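Local coordinates for protein halocarboxylic acid dehalogenase DehI (Pseudomonas putida, PDB 3BJX) that acts as a Group I haloacid dehalogenase, probably hydrolysing the carbon-halogen bond of small halogenated carboxylic acids, at residues 50-53 with 54-57; 114-117 with 118-122; 209-212 with 213-216; 294-298 with 299-303. All coordinates share one frame; numbering follows the deposited sequence.

Contact 1 (50-53 with 54-57). With SO4 (sulfate ion), chain E.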
ATOM      1  N   VAL A  50      16.603 -10.444   8.418  1.00 16.19           N
ATOM      2  CA  VAL A  50      15.272 -10.060   8.871  1.00 15.53           C
ATOM      3  C   VAL A  50      14.724  -9.060   7.859  1.00 16.68           C
ATOM      4  O   VAL A  50      15.392  -8.062   7.557  1.00 17.77           O
ATOM      5  CB  VAL A  50      15.296  -9.465  10.320  1.00 14.56           C
ATOM      6  CG1 VAL A  50      13.985  -8.814  10.656  1.00 13.86           C
ATOM      7  CG2 VAL A  50      15.590 -10.574  11.342  1.00 12.88           C
ATOM      8  N   ALA A  51      13.537  -9.361   7.313  1.00 14.97           N
ATOM      9  CA  ALA A  51      12.937  -8.571   6.252  1.00 15.69           C
ATOM     10  C   ALA A  51      12.848  -7.119   6.674  1.00 16.54           C
ATOM     11  O   ALA A  51      12.536  -6.836   7.839  1.00 18.37           O
ATOM     12  CB  ALA A  51      11.576  -9.082   5.904  1.00 13.52           C
ATOM     13  N   PHE A  52      13.169  -6.223   5.738  1.00 15.34           N
ATOM     14  CA  PHE A  52      12.931  -4.787   5.874  1.00 17.34           C
ATOM     15  C   PHE A  52      11.549  -4.515   6.524  1.00 18.66           C
ATOM     16  O   PHE A  52      11.436  -3.699   7.444  1.00 20.36           O
ATOM     17  CB  PHE A  52      13.045  -4.138   4.468  1.00 16.08           C
ATOM     18  CG  PHE A  52      12.936  -2.614   4.440  1.00 14.60           C
ATOM     19  CD1 PHE A  52      13.259  -1.832   5.541  1.00 12.01           C
ATOM     20  CD2 PHE A  52      12.556  -1.969   3.249  1.00 14.40           C
ATOM     21  CE1 PHE A  52      13.165  -0.434   5.472  1.00 12.65           C
ATOM     22  CE2 PHE A  52      12.480  -0.583   3.165  1.00 12.82           C
ATOM     23  CZ  PHE A  52      12.786   0.187   4.278  1.00 13.60           C
ATOM     24  N   GLY A  53      10.513  -5.214   6.062  1.00 19.54           N
ATOM     25  CA  GLY A  53       9.167  -5.047   6.590  1.00 19.40           C
ATOM     26  C   GLY A  53       9.056  -5.358   8.068  1.00 20.79           C
ATOM     27  O   GLY A  53       8.345  -4.671   8.809  1.00 20.71           O
ATOM     28  N   CYS A  54       9.750  -6.405   8.501  1.00 20.96           N
ATOM     29  CA  CYS A  54       9.796  -6.738   9.934  1.00 20.31           C
ATOM     30  C   CYS A  54      10.537  -5.687  10.744  1.00 20.17           C
ATOM     31  O   CYS A  54      10.097  -5.334  11.825  1.00 22.72           O
ATOM     32  CB  CYS A  54      10.428  -8.097  10.155  1.00 18.71           C
ATOM     33  SG  CYS A  54       9.362  -9.393   9.597  1.00 16.71           S
ATOM     34  N   ARG A  55      11.647  -5.189  10.205  1.00 18.09           N
ATOM     35  CA  ARG A  55      12.458  -4.177  10.875  1.00 17.42           C
ATOM     36  C   ARG A  55      11.707  -2.859  11.087  1.00 18.12           C
ATOM     37  O   ARG A  55      11.954  -2.149  12.084  1.00 18.41           O
ATOM     38  CB  ARG A  55      13.782  -3.937  10.120  1.00 15.73           C
ATOM     39  CG  ARG A  55      14.540  -5.232   9.822  1.00 14.81           C
ATOM     40  CD  ARG A  55      15.997  -4.984   9.469  1.00 14.76           C
ATOM     41  NE  ARG A  55      16.214  -4.105   8.314  1.00 11.12           N
ATOM     42  CZ  ARG A  55      16.507  -4.516   7.078  1.00 12.02           C
ATOM     43  NH1 ARG A  55      16.574  -5.809   6.784  1.00 10.43           N
ATOM     44  NH2 ARG A  55      16.713  -3.615   6.109  1.00 11.49           N
ATOM     45  N   VAL A  56      10.807  -2.537  10.157  1.00 15.30           N
ATOM     46  CA  VAL A  56       9.894  -1.412  10.322  1.00 15.78           C
ATOM     47  C   VAL A  56       8.820  -1.691  11.381  1.00 16.60           C
ATOM     48  O   VAL A  56       8.464  -0.796  12.147  1.00 16.39           O
ATOM     49  CB  VAL A  56       9.252  -0.989   8.968  1.00 13.81           C
ATOM     50  CG1 VAL A  56       8.195   0.088   9.174  1.00 12.09           C
ATOM     51  CG2 VAL A  56      10.358  -0.508   7.992  1.00 12.01           C
ATOM     52  N   LEU A  57       8.332  -2.933  11.416  1.00 18.43           N
ATOM     53  CA  LEU A  57       7.293  -3.381  12.362  1.00 18.92           C
ATOM     54  C   LEU A  57       7.843  -3.425  13.763  1.00 18.65           C
ATOM     55  O   LEU A  57       7.117  -3.203  14.730  1.00 19.02           O
ATOM     56  CB  LEU A  57       6.783  -4.785  12.004  1.00 17.33           C
ATOM     57  CG  LEU A  57       6.017  -4.980  10.701  1.00 18.22           C
ATOM     58  CD1 LEU A  57       5.709  -6.492  10.466  1.00 18.61           C
ATOM     59  CD2 LEU A  57       4.735  -4.116  10.665  1.00 18.16           C
TER
HETATM   60  S   SO4 E 297      13.269  -7.452   2.327  1.00 25.72           S
HETATM   61  O1  SO4 E 297      13.885  -8.542   1.546  1.00 24.70           O
HETATM   62  O2  SO4 E 297      11.931  -7.850   2.763  1.00 25.61           O
HETATM   63  O3  SO4 E 297      14.097  -7.191   3.495  1.00 26.55           O
HETATM   64  O4  SO4 E 297      13.153  -6.218   1.549  1.00 24.36           O
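The first turn of helix 52-57 is tied back to the residue before its N-cap: the guanidinium of Arg-55 reaches Val-50, and Ala-51 takes the N-cap position. Arg-55 NH1 donates to Val-50 O at 2.7 Å; NH1 lies nearly in line with the C=O, but the bond is bent at the hydrogen (133°). The chain gets there by starting beside its own backbone N (chi1 -51°) and bending again at chi3. This lays one guanidinium face over Phe-52 CA, which sits 3.7 Å above its centre. Arginine suits the place because its donors serve different partners: NE bonds Gln-24 and NH1 also bonds Ser-203. Ala-51 O accepts Arg-55 N at 3.0 Å. Phe-52 N makes a straight hydrogen bond to O3 of a sulfate, probably from the crystallisation liquor, at 2.6 Å; Ser-203 OG and Trp-49 NE1 also bond the anion, so Ser-203 links it to Arg-55. The methyl of Ala-51 is small enough to sit against the sulfate, CB 3.4 Å from O2. Phe-52 CE1 packs on Val-56 CG2. The turn is buried: Val-56 and Leu-57 rest on helix 267-299, Cys-54 and Leu-57 on helix 112-143, and Val-50 on helix 32-45.

Contact 2 (114-117 with 118-122)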
ATOM      1  N   GLU A 114      33.315 -14.222  -8.495  1.00 24.20           N
ATOM      2  CA  GLU A 114      32.584 -13.041  -8.038  1.00 22.67           C
ATOM      3  C   GLU A 114      31.091 -13.128  -8.388  1.00 22.05           C
ATOM      4  O   GLU A 114      30.246 -12.807  -7.587  1.00 22.60           O
ATOM      5  CB  GLU A 114      33.191 -11.785  -8.629  1.00 22.94           C
ATOM      6  CG  GLU A 114      34.601 -11.445  -8.145  1.00 24.91           C
ATOM      7  CD  GLU A 114      35.260 -10.357  -9.007  1.00 25.56           C
ATOM      8  OE1 GLU A 114      35.396 -10.551 -10.239  1.00 24.95           O
ATOM      9  OE2 GLU A 114      35.640  -9.299  -8.449  1.00 28.52           O
ATOM     10  N   ILE A 115      30.782 -13.545  -9.609  1.00 22.79           N
ATOM     11  CA  ILE A 115      29.421 -13.847 -10.018  1.00 22.10           C
ATOM     12  C   ILE A 115      28.753 -14.901  -9.085  1.00 22.43           C
ATOM     13  O   ILE A 115      27.541 -14.819  -8.839  1.00 22.76           O
ATOM     14  CB  ILE A 115      29.390 -14.271 -11.509  1.00 22.31           C
ATOM     15  CG1 ILE A 115      29.861 -13.098 -12.399  1.00 22.10           C
ATOM     16  CG2 ILE A 115      27.991 -14.737 -11.902  1.00 22.09           C
ATOM     17  CD1 ILE A 115      30.235 -13.472 -13.867  1.00 20.20           C
ATOM     18  N   GLU A 116      29.547 -15.845  -8.550  1.00 20.25           N
ATOM     19  CA  GLU A 116      29.069 -16.834  -7.568  1.00 20.14           C
ATOM     20  C   GLU A 116      28.649 -16.195  -6.238  1.00 20.27           C
ATOM     21  O   GLU A 116      27.670 -16.617  -5.589  1.00 19.61           O
ATOM     22  CB  GLU A 116      30.093 -17.975  -7.357  1.00 20.08           C
ATOM     23  CG  GLU A 116      29.660 -19.145  -6.408  1.00 19.32           C
ATOM     24  CD  GLU A 116      28.324 -19.828  -6.770  1.00 21.28           C
ATOM     25  OE1 GLU A 116      28.149 -20.318  -7.911  1.00 21.50           O
ATOM     26  OE2 GLU A 116      27.432 -19.894  -5.894  1.00 22.72           O
ATOM     27  N   LYS A 117      29.364 -15.141  -5.861  1.00 21.20           N
ATOM     28  CA  LYS A 117      29.026 -14.380  -4.678  1.00 19.84           C
ATOM     29  C   LYS A 117      27.714 -13.631  -4.849  1.00 20.07           C
ATOM     30  O   LYS A 117      26.921 -13.589  -3.923  1.00 19.55           O
ATOM     31  CB  LYS A 117      30.166 -13.440  -4.305  1.00 21.62           C
ATOM     32  CG  LYS A 117      31.471 -14.150  -3.982  1.00 22.47           C
ATOM     33  CD  LYS A 117      31.188 -15.364  -3.151  1.00 22.84           C
ATOM     34  CE  LYS A 117      32.450 -15.975  -2.636  1.00 24.56           C
ATOM     35  NZ  LYS A 117      32.085 -16.938  -1.560  1.00 26.52           N
ATOM     36  N   VAL A 118      27.491 -13.057  -6.038  1.00 21.32           N
ATOM     37  CA  VAL A 118      26.225 -12.376  -6.392  1.00 19.97           C
ATOM     38  C   VAL A 118      25.089 -13.416  -6.349  1.00 20.95           C
ATOM     39  O   VAL A 118      24.131 -13.264  -5.601  1.00 23.95           O
ATOM     40  CB  VAL A 118      26.338 -11.667  -7.792  1.00 19.71           C
ATOM     41  CG1 VAL A 118      24.979 -11.194  -8.329  1.00 18.53           C
ATOM     42  CG2 VAL A 118      27.381 -10.504  -7.756  1.00 17.51           C
ATOM     43  N   ARG A 119      25.239 -14.486  -7.122  1.00 20.34           N
ATOM     44  CA  ARG A 119      24.353 -15.664  -7.114  1.00 21.39           C
ATOM     45  C   ARG A 119      23.948 -16.196  -5.717  1.00 20.32           C
ATOM     46  O   ARG A 119      22.784 -16.544  -5.508  1.00 20.52           O
ATOM     47  CB  ARG A 119      25.005 -16.793  -7.958  1.00 21.26           C
ATOM     48  CG  ARG A 119      24.250 -18.101  -7.968  1.00 21.57           C
ATOM     49  CD  ARG A 119      24.917 -19.152  -8.813  1.00 22.81           C
ATOM     50  NE  ARG A 119      24.875 -18.850 -10.246  1.00 23.69           N
ATOM     51  CZ  ARG A 119      25.949 -18.558 -10.979  1.00 24.24           C
ATOM     52  NH1 ARG A 119      27.150 -18.525 -10.421  1.00 25.82           N
ATOM     53  NH2 ARG A 119      25.830 -18.296 -12.273  1.00 24.32           N
ATOM     54  N   ARG A 120      24.904 -16.280  -4.788  1.00 20.17           N
ATOM     55  CA  ARG A 120      24.644 -16.797  -3.434  1.00 20.43           C
ATOM     56  C   ARG A 120      23.623 -15.923  -2.726  1.00 19.59           C
ATOM     57  O   ARG A 120      22.714 -16.429  -2.053  1.00 21.00           O
ATOM     58  CB  ARG A 120      25.935 -16.883  -2.599  1.00 19.72           C
ATOM     59  CG  ARG A 120      26.922 -17.977  -3.058  1.00 22.32           C
ATOM     60  CD  ARG A 120      28.174 -18.131  -2.159  1.00 22.65           C
ATOM     61  NE  ARG A 120      27.948 -19.006  -0.994  1.00 25.50           N
ATOM     62  CZ  ARG A 120      27.988 -18.601   0.278  1.00 27.48           C
ATOM     63  NH1 ARG A 120      28.236 -17.321   0.571  1.00 29.20           N
ATOM     64  NH2 ARG A 120      27.773 -19.468   1.270  1.00 26.30           N
ATOM     65  N   VAL A 121      23.806 -14.615  -2.885  1.00 17.52           N
ATOM     66  CA  VAL A 121      22.930 -13.561  -2.377  1.00 15.43           C
ATOM     67  C   VAL A 121      21.569 -13.616  -3.064  1.00 15.93           C
ATOM     68  O   VAL A 121      20.523 -13.646  -2.407  1.00 17.40           O
ATOM     69  CB  VAL A 121      23.588 -12.144  -2.608  1.00 14.60           C
ATOM     70  CG1 VAL A 121      22.577 -10.986  -2.387  1.00 13.47           C
ATOM     71  CG2 VAL A 121      24.855 -11.989  -1.755  1.00 11.38           C
ATOM     72  N   LEU A 122      21.575 -13.641  -4.395  1.00 16.00           N
ATOM     73  CA  LEU A 122      20.324 -13.723  -5.135  1.00 15.86           C
ATOM     74  C   LEU A 122      19.484 -14.931  -4.658  1.00 15.96           C
ATOM     75  O   LEU A 122      18.273 -14.796  -4.430  1.00 17.66           O
ATOM     76  CB  LEU A 122      20.574 -13.740  -6.652  1.00 15.65           C
ATOM     77  CG  LEU A 122      21.136 -12.497  -7.369  1.00 14.76           C
ATOM     78  CD1 LEU A 122      21.556 -12.851  -8.804  1.00 12.16           C
ATOM     79  CD2 LEU A 122      20.143 -11.350  -7.382  1.00 13.09           C
TER
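Four successive i to i+4 bonds, from Val-118 N to Glu-114 O through to a weak one from Val-121 N to Lys-117 O, carry regular alpha-helix across 114-122; that of Arg-119 N to Ile-115 O is the straightest, at 2.9 Å and 170°. At the partly exposed side of the helix Glu-116 and Arg-119, three residues apart, form a salt bridge, OE1 to NH1 at 3.2 Å. Glu-116 leaves the helix with CG anti to its backbone N (chi1 -176°) and then bends at chi2, which brings its carboxylate round toward the next turn. NH1 comes to OE1 from above the carboxylate plane, 57° out of it. Such i to i+3 pairs are a common way for a helix to hold long charged side chains along its surface. Here the pair stands in helix 112-143, and the far nitrogen of Arg-119, NH2, goes on to a salt bridge with Asp-299, joining the helix to the end of helix 267-299. The other Glu-116 oxygen, OE2, touches the aliphatic CG of Arg-120 at 3.5 Å. Arg-120 lies side by side with Lys-117, pointing the same way, and Lys-117 NZ comes within 4.4 Å of Arg-120 NH1. This like-charge approach is probably eased by Asp-170, which forms a salt bridge with Arg-120. The valines suit the buried side, where their apolar branches pack against Trp-211 and helix 203-208, Val-118 on Leu-208 and Val-121 on Ala-207.

Contact 3 (209-212 with 213-216)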
ATOM      1  N   ALA A 209      24.380  -3.962  -3.204  1.00 15.44           N
ATOM      2  CA  ALA A 209      25.176  -2.732  -3.038  1.00 15.47           C
ATOM      3  C   ALA A 209      26.593  -2.996  -2.492  1.00 15.42           C
ATOM      4  O   ALA A 209      27.424  -2.102  -2.491  1.00 15.51           O
ATOM      5  CB  ALA A 209      24.440  -1.715  -2.173  1.00 15.35           C
ATOM      6  N   ASN A 210      26.852  -4.214  -2.016  1.00 15.18           N
ATOM      7  CA  ASN A 210      28.204  -4.667  -1.724  1.00 16.51           C
ATOM      8  C   ASN A 210      29.052  -4.620  -2.985  1.00 16.06           C
ATOM      9  O   ASN A 210      30.248  -4.371  -2.934  1.00 16.01           O
ATOM     10  CB  ASN A 210      28.183  -6.096  -1.156  1.00 18.13           C
ATOM     11  CG  ASN A 210      27.846  -6.125   0.321  1.00 19.08           C
ATOM     12  OD1 ASN A 210      28.484  -5.440   1.114  1.00 20.69           O
ATOM     13  ND2 ASN A 210      26.837  -6.902   0.694  1.00 18.34           N
ATOM     14  N   TRP A 211      28.423  -4.866  -4.125  1.00 16.37           N
ATOM     15  CA  TRP A 211      29.093  -4.707  -5.410  1.00 16.24           C
ATOM     16  C   TRP A 211      28.315  -3.631  -6.139  1.00 16.61           C
ATOM     17  O   TRP A 211      27.431  -3.948  -6.949  1.00 18.38           O
ATOM     18  CB  TRP A 211      29.120  -6.031  -6.173  1.00 16.63           C
ATOM     19  CG  TRP A 211      29.692  -7.124  -5.362  1.00 16.94           C
ATOM     20  CD1 TRP A 211      31.004  -7.366  -5.150  1.00 18.27           C
ATOM     21  CD2 TRP A 211      28.965  -8.108  -4.604  1.00 17.86           C
ATOM     22  NE1 TRP A 211      31.157  -8.456  -4.324  1.00 19.70           N
ATOM     23  CE2 TRP A 211      29.919  -8.928  -3.972  1.00 18.68           C
ATOM     24  CE3 TRP A 211      27.600  -8.381  -4.412  1.00 17.53           C
ATOM     25  CZ2 TRP A 211      29.562 -10.007  -3.155  1.00 17.28           C
ATOM     26  CZ3 TRP A 211      27.248  -9.457  -3.605  1.00 18.45           C
ATOM     27  CH2 TRP A 211      28.232 -10.246  -2.972  1.00 17.30           C
ATOM     28  N   PRO A 212      28.618  -2.350  -5.835  1.00 16.26           N
ATOM     29  CA  PRO A 212      27.880  -1.215  -6.393  1.00 16.58           C
ATOM     30  C   PRO A 212      27.646  -1.272  -7.892  1.00 15.47           C
ATOM     31  O   PRO A 212      26.606  -0.840  -8.328  1.00 19.03           O
ATOM     32  CB  PRO A 212      28.756  -0.006  -6.021  1.00 15.12           C
ATOM     33  CG  PRO A 212      29.381  -0.411  -4.752  1.00 14.55           C
ATOM     34  CD  PRO A 212      29.703  -1.881  -4.941  1.00 15.43           C
ATOM     35  N   LYS A 213      28.581  -1.805  -8.664  1.00 16.70           N
ATOM     36  CA  LYS A 213      28.442  -1.858 -10.124  1.00 17.19           C
ATOM     37  C   LYS A 213      27.474  -2.960 -10.566  1.00 16.63           C
ATOM     38  O   LYS A 213      26.827  -2.825 -11.607  1.00 19.40           O
ATOM     39  CB  LYS A 213      29.823  -2.028 -10.794  1.00 17.49           C
ATOM     40  CG  LYS A 213      29.806  -1.904 -12.339  1.00 17.98           C
ATOM     41  CD  LYS A 213      31.086  -2.470 -12.961  1.00 18.86           C
ATOM     42  CE  LYS A 213      31.360  -1.851 -14.355  1.00 19.84           C
ATOM     43  NZ  LYS A 213      32.786  -2.037 -14.844  1.00 20.90           N
ATOM     44  N   VAL A 214      27.381  -4.042  -9.792  1.00 16.55           N
ATOM     45  CA  VAL A 214      26.384  -5.092 -10.008  1.00 16.66           C
ATOM     46  C   VAL A 214      24.974  -4.499  -9.824  1.00 16.92           C
ATOM     47  O   VAL A 214      24.066  -4.722 -10.654  1.00 18.25           O
ATOM     48  CB  VAL A 214      26.583  -6.300  -9.019  1.00 17.28           C
ATOM     49  CG1 VAL A 214      25.353  -7.200  -8.981  1.00 16.05           C
ATOM     50  CG2 VAL A 214      27.816  -7.112  -9.385  1.00 17.02           C
ATOM     51  N   LEU A 215      24.811  -3.732  -8.748  1.00 15.45           N
ATOM     52  CA  LEU A 215      23.550  -3.098  -8.420  1.00 15.39           C
ATOM     53  C   LEU A 215      23.162  -2.099  -9.514  1.00 17.07           C
ATOM     54  O   LEU A 215      21.991  -2.044  -9.928  1.00 15.68           O
ATOM     55  CB  LEU A 215      23.607  -2.410  -7.056  1.00 14.53           C
ATOM     56  CG  LEU A 215      22.339  -1.645  -6.615  1.00 13.09           C
ATOM     57  CD1 LEU A 215      21.072  -2.505  -6.659  1.00 12.00           C
ATOM     58  CD2 LEU A 215      22.536  -1.076  -5.243  1.00 12.43           C
ATOM     59  N   GLN A 216      24.142  -1.341  -9.998  1.00 17.59           N
ATOM     60  CA  GLN A 216      23.896  -0.417 -11.093  1.00 20.05           C
ATOM     61  C   GLN A 216      23.383  -1.110 -12.364  1.00 19.76           C
ATOM     62  O   GLN A 216      22.354  -0.722 -12.908  1.00 21.71           O
ATOM     63  CB  GLN A 216      25.153   0.389 -11.383  1.00 22.23           C
ATOM     64  CG  GLN A 216      24.989   1.339 -12.547  1.00 25.98           C
ATOM     65  CD  GLN A 216      25.877   2.548 -12.429  1.00 28.32           C
ATOM     66  OE1 GLN A 216      27.092   2.431 -12.214  1.00 30.23           O
ATOM     67  NE2 GLN A 216      25.282   3.729 -12.570  1.00 28.96           N
TER
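Trp-211 and Val-214 meet mainly through their aliphatic roots: Trp-211 CB lies 3.6 Å from Val-214 CG2, and the ring then leads away from the following helix. With its CG anti to the carbonyl carbon (chi1 -53°), the indole is carried out against helix 112-143. One face of the ring is overlaid by Asn-210 CB, 4.0 Å above the plane and offset toward the rim. Val-214 turns the same CG2 branch toward Trp-211 that it offers to Val-118, so a compact branched residue fills the corner between two helices. Elsewhere in the turn, Leu-215 directs its side chain back toward the loop, and its CD2 meets Ala-209 CB at 3.7 Å; the small alanine methyl fits between Leu-215 and Val-185 of helix 183-195. Together these residues make the junction at which helix 203-208 ends and helix 212-223 begins. Trp-211 holds the N-cap position, and its carbonyl oxygen receives Leu-215 N at 3.2 Å, in the carbonyl plane, with a weaker bond from Val-214 N at 2.8 Å. Gln-216 N continues the series to Pro-212 O at 3.0 Å. Proline fits the first position of a helix, where the missing N-H would have had no acceptor in the preceding turn, and its ring restricts the backbone. Chemically, the indole has no oxygen acceptor to offer the first N-H groups, so this N-terminus lacks a side-chain cap from Trp-211; the residue serves by packing instead.

Contact 4 (294-298 with 299-303)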
ATOM      1  N   ILE A 294      16.126 -10.964 -12.149  1.00 17.07           N
ATOM      2  CA  ILE A 294      17.584 -10.868 -12.261  1.00 14.38           C
ATOM      3  C   ILE A 294      18.227 -12.263 -12.270  1.00 15.48           C
ATOM      4  O   ILE A 294      19.067 -12.559 -13.102  1.00 15.04           O
ATOM      5  CB  ILE A 294      18.156 -10.011 -11.101  1.00 14.15           C
ATOM      6  CG1 ILE A 294      17.805  -8.531 -11.300  1.00 11.98           C
ATOM      7  CG2 ILE A 294      19.662 -10.199 -10.943  1.00 11.45           C
ATOM      8  CD1 ILE A 294      17.872  -7.675 -10.015  1.00 11.08           C
ATOM      9  N   THR A 295      17.816 -13.117 -11.339  1.00 16.55           N
ATOM     10  CA  THR A 295      18.287 -14.505 -11.282  1.00 17.33           C
ATOM     11  C   THR A 295      18.090 -15.255 -12.587  1.00 18.85           C
ATOM     12  O   THR A 295      18.979 -15.993 -13.019  1.00 18.79           O
ATOM     13  CB  THR A 295      17.626 -15.269 -10.137  1.00 15.82           C
ATOM     14  OG1 THR A 295      17.708 -14.468  -8.948  1.00 15.92           O
ATOM     15  CG2 THR A 295      18.326 -16.594  -9.879  1.00 15.25           C
ATOM     16  N   GLU A 296      16.936 -15.047 -13.217  1.00 20.34           N
ATOM     17  CA  GLU A 296      16.601 -15.701 -14.473  1.00 20.73           C
ATOM     18  C   GLU A 296      17.506 -15.230 -15.620  1.00 20.96           C
ATOM     19  O   GLU A 296      17.876 -16.015 -16.492  1.00 21.37           O
ATOM     20  CB  GLU A 296      15.130 -15.456 -14.810  1.00 21.50           C
ATOM     21  CG  GLU A 296      14.605 -16.274 -15.982  1.00 21.59           C
ATOM     22  CD  GLU A 296      13.228 -15.838 -16.458  1.00 22.58           C
ATOM     23  OE1 GLU A 296      12.480 -15.138 -15.722  1.00 22.70           O
ATOM     24  OE2 GLU A 296      12.895 -16.196 -17.601  1.00 23.02           O
ATOM     25  N   CYS A 297      17.843 -13.944 -15.623  1.00 20.67           N
ATOM     26  CA  CYS A 297      18.734 -13.381 -16.622  1.00 20.27           C
ATOM     27  C   CYS A 297      20.119 -13.934 -16.443  1.00 21.44           C
ATOM     28  O   CYS A 297      20.894 -13.949 -17.390  1.00 22.38           O
ATOM     29  CB  CYS A 297      18.798 -11.867 -16.505  1.00 21.21           C
ATOM     30  SG  CYS A 297      17.348 -10.991 -17.112  1.00 17.74           S
ATOM     31  N   LEU A 298      20.426 -14.394 -15.227  1.00 21.87           N
ATOM     32  CA  LEU A 298      21.735 -14.958 -14.918  1.00 21.05           C
ATOM     33  C   LEU A 298      21.820 -16.459 -15.208  1.00 22.68           C
ATOM     34  O   LEU A 298      22.735 -16.893 -15.907  1.00 22.68           O
ATOM     35  CB  LEU A 298      22.134 -14.676 -13.468  1.00 19.84           C
ATOM     36  CG  LEU A 298      23.601 -14.973 -13.111  1.00 20.06           C
ATOM     37  CD1 LEU A 298      24.538 -13.997 -13.807  1.00 17.38           C
ATOM     38  CD2 LEU A 298      23.845 -14.975 -11.590  1.00 18.49           C
ATOM     39  N   ASP A 299      20.866 -17.225 -14.671  1.00 22.61           N
ATOM     40  CA  ASP A 299      20.930 -18.690 -14.655  1.00 23.60           C
ATOM     41  C   ASP A 299      19.807 -19.396 -15.426  1.00 24.41           C
ATOM     42  O   ASP A 299      19.858 -20.617 -15.592  1.00 25.64           O
ATOM     43  CB  ASP A 299      20.860 -19.206 -13.214  1.00 23.50           C
ATOM     44  CG  ASP A 299      22.065 -18.842 -12.379  1.00 24.97           C
ATOM     45  OD1 ASP A 299      23.148 -18.485 -12.906  1.00 25.50           O
ATOM     46  OD2 ASP A 299      21.917 -18.925 -11.151  1.00 25.48           O
ATOM     47  N   GLY A 300      18.772 -18.662 -15.838  1.00 22.58           N
ATOM     48  CA  GLY A 300      17.625 -19.276 -16.497  1.00 22.07           C
ATOM     49  C   GLY A 300      16.430 -19.551 -15.595  1.00 22.59           C
ATOM     50  O   GLY A 300      16.482 -19.336 -14.379  1.00 20.71           O
ATOM     51  N   ALA A 301      15.358 -20.050 -16.204  1.00 23.24           N
ATOM     52  CA  ALA A 301      14.049 -20.104 -15.568  1.00 24.48           C
ATOM     53  C   ALA A 301      13.910 -21.183 -14.525  1.00 26.38           C
ATOM     54  O   ALA A 301      13.117 -21.042 -13.598  1.00 27.36           O
ATOM     55  CB  ALA A 301      12.961 -20.251 -16.615  1.00 24.94           C
ATOM     56  N   GLU A 302      14.636 -22.283 -14.690  1.00 28.61           N
ATOM     57  CA  GLU A 302      14.503 -23.395 -13.760  1.00 28.64           C
ATOM     58  C   GLU A 302      15.302 -23.126 -12.503  1.00 28.65           C
ATOM     59  O   GLU A 302      14.822 -23.359 -11.391  1.00 28.51           O
ATOM     60  CB  GLU A 302      14.925 -24.715 -14.390  1.00 30.57           C
ATOM     61  CG  GLU A 302      14.589 -25.873 -13.490  1.00 33.92           C
ATOM     62  CD  GLU A 302      15.072 -27.202 -14.008  1.00 35.69           C
ATOM     63  OE1 GLU A 302      14.252 -27.927 -14.623  1.00 36.89           O
ATOM     64  OE2 GLU A 302      16.263 -27.523 -13.787  1.00 35.98           O
ATOM     65  N   ALA A 303      16.524 -22.630 -12.691  1.00 28.63           N
ATOM     66  CA  ALA A 303      17.381 -22.221 -11.588  1.00 28.76           C
ATOM     67  C   ALA A 303      16.731 -21.094 -10.796  1.00 28.22           C
ATOM     68  O   ALA A 303      16.870 -21.037  -9.580  1.00 27.57           O
ATOM     69  CB  ALA A 303      18.744 -21.780 -12.111  1.00 29.29           C
TER
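The carboxylate of Asp-299 lies beside Leu-298, both side chains pointing the same way, with Leu-298 CG above the carboxylate plane, 3.5 Å from OD1. Thr-295 CG2 stands on the same side, more loosely, 4.5 Å from OD2. Aspartate suits the place because its short arm takes OD2 to the hydroxyl of Tyr-123 and OD1 to Arg-119, both on helix 112-143, which probably offset an otherwise unfavourable charge at a helix C-terminus. Asp-299 CG is anti to its carbonyl carbon (chi1 -67°), a setting that swings the group alongside Leu-298. This is the C-terminal end of the long helix 267-299. Asp-299 N makes a helical bond to Thr-295 O, 2.8 Å long, and Gly-300 N meets Glu-296 O at 2.9 Å from above the carbonyl plane. Gly-300 has a phi of 98°, and only glycine fits comfortably at its backbone angles. It is the first residue after the helix to leave helical angles, and takes the N-cap position of helix 301-305. Across this bend the extended Glu-296 side chain runs past the backbone, its CG 3.9 Å from Ala-301 N. Glu-296 also touches Leu-92 and Leu-98, while Leu-298 packs on helix 101-107.

From the N terminus the four contacts follow in series, each spanning a turn or two of continuous chain; none closes a long loop, and none nests in or crosses another. Contact 1 starts helix 52-57 near the chain's centre and stands apart, its nearest atoms about 11 Å from contact 3. Contact 2, in the early turns of helix 112-143, is the hub of the rest. It touches contact 3, where helix 203-208 passes to 212-223, and contact 4, where helix 267-299 gives way to 301-305. Between contacts 2 and 4, Leu-122 CD2 packs on Ile-294 CG2 at 3.8 Å. Contacts 3 and 4 stay about 7 Å apart at their nearest atoms.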